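Local coordinates for R-imine reductase (Streptomyces kanamyceticus, PDB 3ZGY), which catalyses the R-selective, NADPH-dependent reduction of an imine substrate, at residues Pro21-Gly26 with Ala70-Ala75. Numbering follows the deposited sequence.
Sequences PVTVIG and AEAVAA
T23 and A72 join the first strand of the Rossmann-type NADP-binding domain, 22-25, to the helix 69-75 packed on one face of its sheet. T23 OG1 donates a hydrogen bond of 2.7 Å to the carbonyl O of A72. The C=O...OG1 angle is 143° and the hydroxyl is tilted 30° from the carbonyl plane; A75 N reaches A72 O from the opposite face, so two donors grip it. The same OG1 is also hydrogen-bonded to S76 OG, just after the helix. The T23 methyl, CG2, lies anti to the backbone N (OG1 chi1 -72°). It packs tip to tip on A72 CB at 3.7 Å, while A75 CB sits 3.9 Å from T23 OG1. Two residues further along the strand the contact turns wholly apolar: I25 CG1 faces A72 CB at 4.3 Å. Beyond it, the extended I25 side chain brings CD1 to 4.1 Å from V73 CG2. A valine in place of T23 would probably leave both A72 O and S76 OG without the hydroxyl that joins strand to helix. In the second shell, W48 of strand 45-48 touches both I25 and A72. V22 and V24 point away from helix 69-75, onto helix 29-40 across the sheet. G26, the first glycine of a GxGxxG pattern, leads to L27-M30, which contact NADP(+) when it is bound; this apo structure lacks it. Backbone hydrogen bonds tie T23 to L78 and V80 of strand 78-81.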
# COMPACT_ATOMS: atom_id res chain seq x y z
N PRO D 21 10.19 -29.34 25.23
CA PRO D 21 11.22 -28.34 25.42
C PRO D 21 11.64 -27.62 24.14
O PRO D 21 11.66 -28.25 23.08
CB PRO D 21 12.41 -29.12 25.99
CG PRO D 21 12.07 -30.56 25.88
CD PRO D 21 10.72 -30.70 25.24
N VAL D 22 11.92 -26.31 24.27
CA VAL D 22 12.33 -25.47 23.17
C VAL D 22 13.42 -24.47 23.59
O VAL D 22 13.35 -23.91 24.65
CB VAL D 22 11.17 -24.72 22.48
CG1 VAL D 22 9.87 -25.44 22.65
CG2 VAL D 22 11.00 -23.36 22.99
N THR D 23 14.42 -24.28 22.72
CA THR D 23 15.51 -23.35 22.93
C THR D 23 15.29 -22.12 22.08
O THR D 23 14.71 -22.20 20.97
CB THR D 23 16.84 -24.02 22.62
OG1 THR D 23 17.12 -24.97 23.67
CG2 THR D 23 17.95 -23.03 22.54
N VAL D 24 15.67 -20.95 22.62
CA VAL D 24 15.58 -19.71 21.87
C VAL D 24 16.94 -19.10 21.90
O VAL D 24 17.48 -18.84 22.97
CB VAL D 24 14.54 -18.74 22.43
CG1 VAL D 24 14.65 -17.40 21.74
CG2 VAL D 24 13.14 -19.28 22.21
N ILE D 25 17.48 -18.83 20.72
CA ILE D 25 18.81 -18.26 20.61
C ILE D 25 18.75 -16.89 20.01
O ILE D 25 18.21 -16.69 18.91
CB ILE D 25 19.72 -19.16 19.79
CG1 ILE D 25 20.10 -20.36 20.66
CG2 ILE D 25 20.98 -18.43 19.37
CD1 ILE D 25 20.60 -21.53 19.87
N GLY D 26 19.29 -15.95 20.77
CA GLY D 26 19.19 -14.55 20.42
C GLY D 26 18.09 -13.93 21.24
O GLY D 26 16.93 -14.35 21.11
N ALA D 70 26.29 -24.14 22.37
CA ALA D 70 26.22 -25.60 22.32
C ALA D 70 25.34 -26.19 23.42
O ALA D 70 24.62 -27.17 23.20
CB ALA D 70 27.60 -26.18 22.37
N GLU D 71 25.39 -25.58 24.59
CA GLU D 71 24.57 -26.02 25.74
C GLU D 71 23.09 -25.77 25.43
O GLU D 71 22.24 -26.63 25.64
CB GLU D 71 24.97 -25.27 27.00
CG GLU D 71 24.74 -26.00 28.32
CD GLU D 71 25.37 -25.22 29.48
OE1 GLU D 71 26.56 -24.77 29.36
OE2 GLU D 71 24.64 -25.04 30.49
N ALA D 72 22.79 -24.61 24.86
CA ALA D 72 21.42 -24.31 24.44
C ALA D 72 20.88 -25.28 23.42
O ALA D 72 19.73 -25.72 23.51
CB ALA D 72 21.35 -22.88 23.90
N VAL D 73 21.70 -25.59 22.41
CA VAL D 73 21.27 -26.48 21.35
C VAL D 73 21.00 -27.88 21.91
O VAL D 73 19.96 -28.49 21.60
CB VAL D 73 22.30 -26.52 20.21
CG1 VAL D 73 21.93 -27.59 19.20
CG2 VAL D 73 22.34 -25.18 19.48
N ALA D 74 21.90 -28.37 22.76
CA ALA D 74 21.76 -29.71 23.39
C ALA D 74 20.52 -29.85 24.27
O ALA D 74 20.03 -30.96 24.50
CB ALA D 74 23.01 -30.00 24.19
N ALA D 75 20.01 -28.72 24.78
CA ALA D 75 18.82 -28.71 25.70
C ALA D 75 17.49 -29.14 25.12
O ALA D 75 16.69 -29.68 25.85
CB ALA D 75 18.64 -27.34 26.31